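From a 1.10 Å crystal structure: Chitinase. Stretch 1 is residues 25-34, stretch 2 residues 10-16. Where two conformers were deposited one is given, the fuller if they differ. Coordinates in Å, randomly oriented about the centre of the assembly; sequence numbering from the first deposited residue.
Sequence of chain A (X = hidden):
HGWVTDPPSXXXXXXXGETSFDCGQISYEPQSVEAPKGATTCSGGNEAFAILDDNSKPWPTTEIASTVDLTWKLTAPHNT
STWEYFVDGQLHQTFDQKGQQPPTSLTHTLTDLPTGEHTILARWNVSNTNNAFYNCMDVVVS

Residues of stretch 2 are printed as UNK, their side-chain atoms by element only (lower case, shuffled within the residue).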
ATOM      1  N   GLN A  25      15.564  -7.360  -1.052  1.00 14.31           N
ATOM      2  CA  GLN A  25      14.854  -8.326  -0.226  0.55 14.68           C
ATOM      3  C   GLN A  25      13.341  -8.209  -0.352  1.00 13.20           C
ATOM      4  O   GLN A  25      12.645  -9.223  -0.233  1.00 13.94           O
ATOM      5  CB  GLN A  25      15.287  -8.196   1.231  0.55 17.80           C
ATOM      6  CG  GLN A  25      14.647  -9.218   2.160  0.55 20.15           C
ATOM      7  CD  GLN A  25      14.917 -10.658   1.760  0.55 22.23           C
ATOM      8  OE1 GLN A  25      15.923 -10.968   1.125  0.55 23.91           O
ATOM      9  NE2 GLN A  25      14.012 -11.551   2.142  0.55 22.86           N
ATOM     10  N   ILE A  26      12.810  -7.014  -0.607  1.00 11.63           N
ATOM     11  CA  ILE A  26      11.359  -6.857  -0.676  1.00 11.10           C
ATOM     12  C   ILE A  26      10.736  -7.762  -1.723  1.00 10.32           C
ATOM     13  O   ILE A  26       9.584  -8.173  -1.585  1.00 11.38           O
ATOM     14  CB  ILE A  26      10.971  -5.380  -0.897  1.00 11.34           C
ATOM     15  CG1 ILE A  26       9.453  -5.185  -0.791  1.00 12.49           C
ATOM     16  CG2 ILE A  26      11.441  -4.863  -2.235  1.00 12.39           C
ATOM     17  CD1 ILE A  26       8.903  -5.480   0.586  1.00 14.11           C
ATOM     18  N   SER A  27      11.468  -8.076  -2.789  1.00 10.31           N
ATOM     19  CA  SER A  27      10.904  -8.898  -3.846  1.00 10.58           C
ATOM     20  C   SER A  27      10.520 -10.274  -3.357  1.00 10.87           C
ATOM     21  O   SER A  27       9.674 -10.918  -3.976  1.00 12.81           O
ATOM     22  CB  SER A  27      11.921  -9.051  -4.955  1.00 11.49           C
ATOM     23  OG  SER A  27      12.174  -7.774  -5.493  1.00 14.03           O
ATOM     24  N   TYR A  28      11.125 -10.737  -2.270  1.00 10.82           N
ATOM     25  CA  TYR A  28      10.852 -12.049  -1.716  1.00 11.87           C
ATOM     26  C   TYR A  28       9.810 -12.037  -0.618  1.00 12.86           C
ATOM     27  O   TYR A  28       9.374 -13.112  -0.199  1.00 14.43           O
ATOM     28  CB  TYR A  28      12.151 -12.666  -1.195  1.00 13.47           C
ATOM     29  CG  TYR A  28      13.171 -12.824  -2.299  1.00 14.33           C
ATOM     30  CD1 TYR A  28      13.118 -13.899  -3.167  1.00 17.21           C
ATOM     31  CD2 TYR A  28      14.147 -11.864  -2.515  1.00 17.75           C
ATOM     32  CE1 TYR A  28      14.031 -14.037  -4.192  1.00 19.76           C
ATOM     33  CE2 TYR A  28      15.058 -11.994  -3.534  1.00 20.05           C
ATOM     34  CZ  TYR A  28      14.993 -13.082  -4.369  1.00 22.24           C
ATOM     35  OH  TYR A  28      15.901 -13.234  -5.398  1.00 26.26           O
ATOM     36  N   GLU A  29       9.411 -10.866  -0.125  1.00 11.92           N
ATOM     37  CA  GLU A  29       8.450 -10.789   0.972  1.00 12.38           C
ATOM     38  C   GLU A  29       7.673  -9.479   0.896  1.00 10.90           C
ATOM     39  O   GLU A  29       7.755  -8.619   1.785  1.00 11.27           O
ATOM     40  CB  GLU A  29       9.126 -10.977   2.322  1.00 16.25           C
ATOM     41  CG  GLU A  29      10.295 -10.099   2.578  1.00 19.04           C
ATOM     42  CD  GLU A  29      10.864 -10.361   3.959  1.00 24.44           C
ATOM     43  OE1 GLU A  29      10.077 -10.479   4.930  1.00 26.56           O
ATOM     44  OE2 GLU A  29      12.090 -10.490   4.074  1.00 27.02           O
ATOM     45  N   PRO A  30       6.858  -9.318  -0.142  1.00  9.67           N
ATOM     46  CA  PRO A  30       6.093  -8.080  -0.297  1.00  9.28           C
ATOM     47  C   PRO A  30       5.135  -7.811   0.840  1.00  8.56           C
ATOM     48  O   PRO A  30       4.749  -6.655   1.022  1.00  9.10           O
ATOM     49  CB  PRO A  30       5.348  -8.300  -1.617  1.00 10.09           C
ATOM     50  CG  PRO A  30       5.268  -9.787  -1.763  1.00 11.00           C
ATOM     51  CD  PRO A  30       6.563 -10.279  -1.217  1.00 10.38           C
ATOM     52  N   GLN A  31       4.760  -8.841   1.597  1.00  8.66           N
ATOM     53  CA  GLN A  31       3.801  -8.748   2.680  1.00  8.73           C
ATOM     54  C   GLN A  31       4.369  -8.092   3.931  1.00  8.31           C
ATOM     55  O   GLN A  31       3.611  -7.878   4.877  1.00  9.72           O
ATOM     56  CB  GLN A  31       3.297 -10.155   3.036  1.00  9.67           C
ATOM     57  CG  GLN A  31       4.331 -11.102   3.680  1.00 11.58           C
ATOM     58  CD  GLN A  31       5.177 -11.897   2.693  1.00 13.44           C
ATOM     59  OE1 GLN A  31       5.246 -11.593   1.509  1.00 13.87           O
ATOM     60  NE2 GLN A  31       5.835 -12.923   3.200  1.00 16.52           N
ATOM     61  N   SER A  32       5.672  -7.784   3.966  1.00  8.74           N
ATOM     62  CA  SER A  32       6.368  -7.536   5.220  1.00  9.25           C
ATOM     63  C   SER A  32       6.710  -6.074   5.486  1.00  8.76           C
ATOM     64  O   SER A  32       7.568  -5.814   6.335  1.00 10.45           O
ATOM     65  CB  SER A  32       7.629  -8.383   5.277  1.00 11.25           C
ATOM     66  OG  SER A  32       7.253  -9.745   5.202  1.00 13.57           O
ATOM     67  N   VAL A  33       6.058  -5.117   4.822  1.00  8.37           N
ATOM     68  CA  VAL A  33       6.434  -3.717   4.998  1.00  8.00           C
ATOM     69  C   VAL A  33       5.731  -3.162   6.230  1.00  8.60           C
ATOM     70  O   VAL A  33       4.741  -2.432   6.149  1.00  9.61           O
ATOM     71  CB  VAL A  33       6.194  -2.881   3.736  1.00  8.49           C
ATOM     72  CG1 VAL A  33       6.765  -1.486   3.926  1.00  9.70           C
ATOM     73  CG2 VAL A  33       6.836  -3.558   2.519  1.00  9.25           C
ATOM     74  N   GLU A  34       6.286  -3.520   7.374  1.00 10.18           N
ATOM     75  CA  GLU A  34       5.750  -3.244   8.691  1.00 10.46           C
ATOM     76  C   GLU A  34       6.635  -2.208   9.364  1.00 10.24           C
ATOM     77  O   GLU A  34       7.862  -2.321   9.332  1.00 12.59           O
ATOM     78  CB  GLU A  34       5.783  -4.540   9.510  1.00 13.03           C
ATOM     79  CG  GLU A  34       5.140  -4.449  10.860  1.00 15.27           C
ATOM     80  CD  GLU A  34       5.153  -5.752  11.592  1.00 20.27           C
ATOM     81  OE1 GLU A  34       6.041  -6.579  11.334  1.00 23.17           O
ATOM     82  OE2 GLU A  34       4.251  -5.960  12.419  1.00 23.46           O
ATOM     83  N   UNK A  10       4.093  -0.825  -5.049  1.00  6.77           N
ATOM     84  CA  UNK A  10       5.510  -0.908  -5.376  1.00  6.54           C
ATOM     85  C   UNK A  10       6.080  -2.271  -4.994  1.00  6.72           C
ATOM     86  O   UNK A  10       6.797  -2.890  -5.787  1.00  7.90           O
ATOM     87  c   UNK A  10       5.944   1.604  -5.344  1.00  7.50           C
ATOM     88  c   UNK A  10       6.815   2.708  -4.801  1.00  7.69           C
ATOM     89  n   UNK A  10       8.055   5.228  -4.366  1.00 10.98           N
ATOM     90  c   UNK A  10       7.058   5.126  -5.215  1.00 10.02           C
ATOM     91  c   UNK A  10       6.279   0.251  -4.730  1.00  6.77           C
ATOM     92  n   UNK A  10       6.628   6.178  -5.883  1.00 12.55           N
ATOM     93  n   UNK A  10       6.465   3.970  -5.433  1.00  8.58           N
ATOM     94  N   UNK A  11       5.744  -2.773  -3.809  1.00  7.01           N
ATOM     95  CA  UNK A  11       6.262  -4.074  -3.407  1.00  7.34           C
ATOM     96  C   UNK A  11       5.696  -5.194  -4.270  1.00  7.81           C
ATOM     97  O   UNK A  11       6.399  -6.167  -4.548  1.00  8.49           O
ATOM     98  c   UNK A  11       4.667  -4.171  -1.346  1.00  8.50           C
ATOM     99  n   UNK A  11       4.169  -2.810   0.578  1.00  8.69           N
ATOM    100  c   UNK A  11       6.070  -4.338  -1.904  1.00  8.21           C
ATOM    101  o   UNK A  11       4.661  -1.790  -1.350  1.00  8.81           O
ATOM    102  c   UNK A  11       4.482  -2.822  -0.701  1.00  7.82           C
ATOM    103  N   UNK A  12       4.426  -5.087  -4.688  1.00  7.55           N
ATOM    104  CA  UNK A  12       3.857  -6.090  -5.589  1.00  8.11           C
ATOM    105  C   UNK A  12       4.600  -6.149  -6.913  1.00  8.28           C
ATOM    106  O   UNK A  12       4.842  -7.234  -7.453  1.00  9.68           O
ATOM    107  c   UNK A  12       2.388  -5.784  -5.859  1.00  8.93           C
ATOM    108  N   UNK A  13       4.969  -4.993  -7.453  1.00  7.81           N
ATOM    109  CA  UNK A  13       5.672  -4.947  -8.728  1.00  8.26           C
ATOM    110  C   UNK A  13       7.055  -5.551  -8.603  1.00  8.33           C
ATOM    111  O   UNK A  13       7.518  -6.259  -9.505  1.00 10.36           O
ATOM    112  c   UNK A  13       4.434  -1.426  -9.713  1.00 13.24           C
ATOM    113  c   UNK A  13       5.734  -3.508  -9.221  1.00  9.06           C
ATOM    114  c   UNK A  13       3.855  -3.518 -10.883  1.00 13.18           C
ATOM    115  c   UNK A  13       4.368  -2.935  -9.610  1.00 10.23           C
ATOM    116  N   UNK A  14       7.731  -5.296  -7.491  1.00  8.32           N
ATOM    117  CA  UNK A  14       9.007  -5.944  -7.238  1.00  8.79           C
ATOM    118  C   UNK A  14       8.832  -7.466  -7.203  1.00  9.87           C
ATOM    119  O   UNK A  14       9.595  -8.208  -7.830  1.00 11.24           O
ATOM    120  s   UNK A  14      10.165  -3.744  -5.953  1.00 10.48           S
ATOM    121  c   UNK A  14       9.600  -5.449  -5.915  1.00  9.18           C
ATOM    122  N   UNK A  15       7.846  -7.946  -6.445  1.00  9.08           N
ATOM    123  CA  UNK A  15       7.667  -9.378  -6.233  1.00 10.49           C
ATOM    124  C   UNK A  15       7.224 -10.089  -7.503  1.00 10.60           C
ATOM    125  O   UNK A  15       7.469 -11.287  -7.657  1.00 12.64           O
ATOM    126  c   UNK A  15       6.666  -9.602  -5.100  1.00 12.07           C
ATOM    127  N   UNK A  16       6.551  -9.400  -8.402  1.00 10.81           N
ATOM    128  CA  UNK A  16       6.078  -9.972  -9.651  0.61 12.04           C
ATOM    129  C   UNK A  16       7.108  -9.883 -10.766  1.00 12.68           C
ATOM    130  O   UNK A  16       6.838 -10.345 -11.877  1.00 15.50           O
ATOM    131  c   UNK A  16       4.801  -9.257 -10.097  0.61 14.62           C
ATOM    132  o   UNK A  16       3.763  -9.461  -9.161  0.61 17.10           O
TER
HETATM  133  O   HOH W   1       3.577  -5.036   2.851  1.00 10.62           O

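Position 10, the first of the stretch and helical, has seven side-chain atoms: three carbons, a nitrogen, then a carbon carrying two more nitrogens. This guanidinium marks Arg 10. Even its CB is 7.4 Å from CG1 of Ile 26, and the end leads farther away; its three nitrogens are hydrogen-bonded elsewhere in the structure, which is how so polar a group can be buried.

Position 11 has three carbons, the third bearing one oxygen and one nitrogen: a carboxamide one methylene longer than asparagine's, hence Gln 11. It points toward stretch 1. Its CB lies 3.7 Å from CG1 of Ile 26 and its CG 3.4 Å from O of Pro 30, while NE2 comes within 3.4 Å of CG2 of Val 33. Glutamine suits the place because its aliphatic part can pack against apolar neighbours while its amide donates to water 1 (NE2 to the water oxygen, 3.2 Å).

Position 12 carries a single carbon, so it is Ala 12. Its CB points away from stretch 1 into buried surroundings, where a lone methyl is apolar and takes little room, and alanine favours helix; its O accepts a bond from N of position 16 at 2.9 Å.

Position 13 shows four carbons forked at the second, the pattern of Leu 13. It lies out of reach of stretch 1 and plays no part in this contact; leucine is a good helix former, and this one is partly exposed.

Position 14 has one carbon and then a sulfur: Cys 14. It points toward stretch 1, with CB 3.5 Å from OG of Ser 27 and SG 4.1 Å from CG2 of Ile 26. The sulfur, covalently bonded to a group elsewhere in the structure, thus also offers an apolar surface to the isoleucine.

Position 15 again has one carbon, and is Ala 15. The small side chain accompanies a close backbone approach, the CA atoms of Ala 15 and Ser 27 being 4.1 Å apart. Its CA makes a CA-H...O contact with O of Ser 27 at 3.4 Å, and its methyl CB rests 3.6 Å from CG of Pro 30.

Position 16 bears one carbon and one oxygen, giving Ser 16. Pointing away from stretch 1, it makes no contact there; its exposed position suits a polar hydroxyl.

The contact buries 340 Å² in total without a direct hydrogen bond. Gln 11, Cys 14 and Ala 15 pack against Ile 26, Ser 27, Pro 30 and Val 33. Water 1 supplies the polar link: it accepts from NE2 of Gln 11 and from N of Val 33, its oxygen 3.2 Å from each, and donates to O of Pro 30 at 2.7 Å.

Stretch 2, residues 10-16: RQALCAS
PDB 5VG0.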